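Local coordinates for protein GCN5-related N-acetyltransferase (Kribbella flavida, PDB 4MY0) that probably transfers an acetyl group from acetyl-CoA to amino groups, perhaps those of aminoglycosides, as a member of the GCN5-related N-acetyltransferase family, at residues E38-D43 against A65-D70. Residues are numbered along the deposited sequence; the frame is centred on the assembly and turned at random.
Sequences EDWVRD and AARIWD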
ATOM      1  N   GLU C  38     -28.410 -13.524 -14.022  1.00 61.99           N
ATOM      2  CA  GLU C  38     -29.710 -14.089 -13.675  1.00 65.00           C
ATOM      3  C   GLU C  38     -30.590 -13.095 -12.918  1.00 62.30           C
ATOM      4  O   GLU C  38     -31.770 -12.928 -13.238  1.00 62.22           O
ATOM      5  CB  GLU C  38     -29.513 -15.346 -12.826  1.00 70.64           C
ATOM      6  CG  GLU C  38     -30.792 -15.891 -12.214  1.00 76.06           C
ATOM      7  CD  GLU C  38     -30.686 -17.368 -11.881  1.00 81.04           C
ATOM      8  OE1 GLU C  38     -31.618 -18.121 -12.231  1.00 83.64           O
ATOM      9  OE2 GLU C  38     -29.665 -17.773 -11.281  1.00 81.60           O
ATOM     10  N   ASP C  39     -30.006 -12.439 -11.918  1.00 60.40           N
ATOM     11  CA  ASP C  39     -30.718 -11.447 -11.121  1.00 61.50           C
ATOM     12  C   ASP C  39     -30.972 -10.154 -11.896  1.00 59.81           C
ATOM     13  O   ASP C  39     -31.860  -9.374 -11.540  1.00 60.65           O
ATOM     14  CB  ASP C  39     -29.948 -11.137  -9.831  1.00 67.07           C
ATOM     15  CG  ASP C  39     -30.065 -12.246  -8.794  1.00 75.13           C
ATOM     16  OD1 ASP C  39     -29.219 -13.170  -8.801  1.00 77.76           O
ATOM     17  OD2 ASP C  39     -31.003 -12.186  -7.967  1.00 77.13           O
ATOM     18  N   TRP C  40     -30.191  -9.920 -12.948  1.00 53.15           N
ATOM     19  CA  TRP C  40     -30.319  -8.689 -13.725  1.00 42.73           C
ATOM     20  C   TRP C  40     -31.467  -8.813 -14.726  1.00 42.51           C
ATOM     21  O   TRP C  40     -32.271  -7.892 -14.875  1.00 41.60           O
ATOM     22  CB  TRP C  40     -29.001  -8.364 -14.442  1.00 34.42           C
ATOM     23  CG  TRP C  40     -28.981  -7.035 -15.144  1.00 32.64           C
ATOM     24  CD1 TRP C  40     -28.434  -5.859 -14.686  1.00 30.64           C
ATOM     25  CD2 TRP C  40     -29.502  -6.751 -16.451  1.00 30.36           C
ATOM     26  NE1 TRP C  40     -28.592  -4.864 -15.633  1.00 29.39           N
ATOM     27  CE2 TRP C  40     -29.252  -5.387 -16.721  1.00 29.96           C
ATOM     28  CE3 TRP C  40     -30.153  -7.522 -17.423  1.00 29.83           C
ATOM     29  CZ2 TRP C  40     -29.634  -4.781 -17.922  1.00 28.11           C
ATOM     30  CZ3 TRP C  40     -30.538  -6.920 -18.605  1.00 31.48           C
ATOM     31  CH2 TRP C  40     -30.282  -5.565 -18.846  1.00 29.00           C
ATOM     32  N   VAL C  41     -31.531  -9.960 -15.401  1.00 44.72           N
ATOM     33  CA  VAL C  41     -32.603 -10.254 -16.346  1.00 48.65           C
ATOM     34  C   VAL C  41     -33.971 -10.211 -15.672  1.00 53.79           C
ATOM     35  O   VAL C  41     -34.901  -9.570 -16.174  1.00 54.36           O
ATOM     36  CB  VAL C  41     -32.403 -11.626 -16.999  1.00 47.76           C
ATOM     37  CG1 VAL C  41     -33.573 -11.955 -17.918  1.00 46.04           C
ATOM     38  CG2 VAL C  41     -31.101 -11.643 -17.771  1.00 47.54           C
ATOM     39  N   ARG C  42     -34.087 -10.891 -14.535  1.00 54.66           N
ATOM     40  CA  ARG C  42     -35.335 -10.908 -13.781  1.00 55.94           C
ATOM     41  C   ARG C  42     -35.748  -9.492 -13.379  1.00 49.92           C
ATOM     42  O   ARG C  42     -36.915  -9.114 -13.502  1.00 50.45           O
ATOM     43  CB  ARG C  42     -35.205 -11.807 -12.549  1.00 63.70           C
ATOM     44  CG  ARG C  42     -36.470 -11.888 -11.700  1.00 71.05           C
ATOM     45  CD  ARG C  42     -36.277 -12.770 -10.468  1.00 77.03           C
ATOM     46  NE  ARG C  42     -35.317 -12.205  -9.518  1.00 78.98           N
ATOM     47  CZ  ARG C  42     -34.144 -12.757  -9.219  1.00 80.20           C
ATOM     48  NH1 ARG C  42     -33.777 -13.898  -9.791  1.00 80.69           N
ATOM     49  NH2 ARG C  42     -33.337 -12.168  -8.343  1.00 79.37           N
ATOM     50  N   ASP C  43     -34.785  -8.697 -12.924  1.00 46.97           N
ATOM     51  CA  ASP C  43     -35.055  -7.303 -12.587  1.00 46.55           C
ATOM     52  C   ASP C  43     -35.431  -6.480 -13.825  1.00 38.97           C
ATOM     53  O   ASP C  43     -36.324  -5.632 -13.773  1.00 37.34           O
ATOM     54  CB  ASP C  43     -33.853  -6.669 -11.877  1.00 56.64           C
ATOM     55  CG  ASP C  43     -33.913  -6.830 -10.364  1.00 66.76           C
ATOM     56  OD1 ASP C  43     -34.517  -5.953  -9.701  1.00 69.26           O
ATOM     57  OD2 ASP C  43     -33.362  -7.829  -9.841  1.00 68.42           O
ATOM     58  N   ALA C  65     -29.016   2.078 -24.046  1.00 21.42           N
ATOM     59  CA  ALA C  65     -30.150   1.705 -23.192  1.00 23.60           C
ATOM     60  C   ALA C  65     -30.099   2.427 -21.852  1.00 21.84           C
ATOM     61  O   ALA C  65     -29.030   2.808 -21.392  1.00 17.86           O
ATOM     62  CB  ALA C  65     -30.192   0.175 -22.980  1.00 21.19           C
ATOM     63  N   ALA C  66     -31.264   2.614 -21.240  1.00 20.00           N
ATOM     64  CA  ALA C  66     -31.366   3.245 -19.927  1.00 22.70           C
ATOM     65  C   ALA C  66     -32.672   2.811 -19.316  1.00 21.97           C
ATOM     66  O   ALA C  66     -33.642   2.527 -20.037  1.00 26.15           O
ATOM     67  CB  ALA C  66     -31.332   4.758 -20.044  1.00 17.48           C
ATOM     68  N   ARG C  67     -32.718   2.734 -17.993  0.56 20.78           N
ATOM     69  CA  ARG C  67     -33.971   2.377 -17.338  0.56 25.02           C
ATOM     70  C   ARG C  67     -34.382   3.392 -16.274  0.56 23.20           C
ATOM     71  O   ARG C  67     -33.570   4.201 -15.806  0.56 19.75           O
ATOM     72  CB  ARG C  67     -33.927   0.945 -16.781  0.56 29.64           C
ATOM     73  CG  ARG C  67     -32.897   0.714 -15.706  0.56 32.19           C
ATOM     74  CD  ARG C  67     -32.567  -0.775 -15.548  0.56 33.58           C
ATOM     75  NE  ARG C  67     -31.140  -0.953 -15.293  0.56 34.61           N
ATOM     76  CZ  ARG C  67     -30.596  -1.080 -14.085  0.56 34.81           C
ATOM     77  NH1 ARG C  67     -29.285  -1.223 -13.974  0.56 27.09           N
ATOM     78  NH2 ARG C  67     -31.355  -1.068 -12.989  0.56 36.29           N
ATOM     79  N   ILE C  68     -35.658   3.346 -15.914  1.00 24.26           N
ATOM     80  CA  ILE C  68     -36.237   4.298 -14.987  1.00 25.05           C
ATOM     81  C   ILE C  68     -36.812   3.584 -13.766  1.00 23.46           C
ATOM     82  O   ILE C  68     -37.775   2.838 -13.893  1.00 25.96           O
ATOM     83  CB  ILE C  68     -37.382   5.057 -15.683  1.00 26.75           C
ATOM     84  CG1 ILE C  68     -36.875   5.723 -16.957  1.00 25.38           C
ATOM     85  CG2 ILE C  68     -38.008   6.105 -14.753  1.00 23.20           C
ATOM     86  CD1 ILE C  68     -37.976   6.386 -17.747  1.00 26.70           C
ATOM     87  N   TRP C  69     -36.233   3.821 -12.588  1.00 22.51           N
ATOM     88  CA  TRP C  69     -36.840   3.337 -11.344  1.00 24.20           C
ATOM     89  C   TRP C  69     -38.043   4.194 -10.991  1.00 27.03           C
ATOM     90  O   TRP C  69     -37.969   5.432 -11.069  1.00 28.26           O
ATOM     91  CB  TRP C  69     -35.846   3.426 -10.180  1.00 23.15           C
ATOM     92  CG  TRP C  69     -34.777   2.385 -10.171  1.00 26.09           C
ATOM     93  CD1 TRP C  69     -33.491   2.525 -10.608  1.00 26.40           C
ATOM     94  CD2 TRP C  69     -34.888   1.050  -9.667  1.00 26.82           C
ATOM     95  NE1 TRP C  69     -32.802   1.352 -10.423  1.00 28.74           N
ATOM     96  CE2 TRP C  69     -33.637   0.432  -9.844  1.00 27.98           C
ATOM     97  CE3 TRP C  69     -35.928   0.317  -9.088  1.00 30.88           C
ATOM     98  CZ2 TRP C  69     -33.397  -0.890  -9.460  1.00 29.19           C
ATOM     99  CZ3 TRP C  69     -35.694  -0.992  -8.713  1.00 31.03           C
ATOM    100  CH2 TRP C  69     -34.441  -1.582  -8.893  1.00 30.70           C
ATOM    101  N   ASP C  70     -39.139   3.551 -10.587  1.00 26.31           N
ATOM    102  CA  ASP C  70     -40.325   4.257 -10.105  1.00 30.57           C
ATOM    103  C   ASP C  70     -40.187   4.547  -8.609  1.00 30.84           C
ATOM    104  O   ASP C  70     -40.783   3.866  -7.772  1.00 34.85           O
ATOM    105  CB  ASP C  70     -41.593   3.433 -10.378  1.00 41.89           C
ATOM    106  CG  ASP C  70     -41.480   2.001  -9.876  1.00 49.65           C
ATOM    107  OD1 ASP C  70     -40.345   1.467  -9.839  1.00 49.53           O
ATOM    108  OD2 ASP C  70     -42.526   1.415  -9.512  1.00 55.08           O
TER
HETATM  109  O   HOH W   1     -27.116  -1.876 -15.701  1.00 21.17           O
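Trp40 and Arg67 meet between helix 34-49 and strand 61-75, NE1 of the indole ending 4.1 Å from NH1 of the guanidinium. Two N-H groups cannot pair directly, and a water joins them as acceptor from both. Its oxygen takes a bond from Arg67 NH1 at 2.8 Å, in the given one of two modelled Arg67 conformers, and a weak one from Trp40 NE1 at 3.3 Å. The water lies in plane at the edge of each group, although the ring and guanidinium planes are turned 80° apart, so the two flat groups do not stack. The second touch is lighter: Asp43 OD1 comes obliquely to within 4.4 Å of CH2, on the benzo ring of Trp69. Asp43 OD1 and Arg67 NH2 remain 6.7 Å apart; OD1 is instead engaged in a salt bridge with Lys194.

The Trp40 indole is carried off the helix with CG anti to the backbone N (chi1 -173°) and packs on Val21, Leu22 and Arg25 of helix 18-26. In Arg67, chi1 of 63° sets CG between the backbone N and the carbonyl carbon, and the chain then bends at chi3, which brings NH1 to the water. Its backbone is held in the sheet by pairing with Ala86 on strand 78-90. Trp69 meets Phe47 and Trp190 edge-to-face and stacks with Phe71.

Helix and strand both belong to the first GNAT domain. The Arg67 side chain is near the cofactor without touching it, about 10 Å from the bound CoA ligand, and about 5 Å from a Tris molecule, probably a crystallisation component. Direct contact is sparse; with N-H donors facing each other, a water acceptor lets them share a polar link, conditional on this Arg67 conformer.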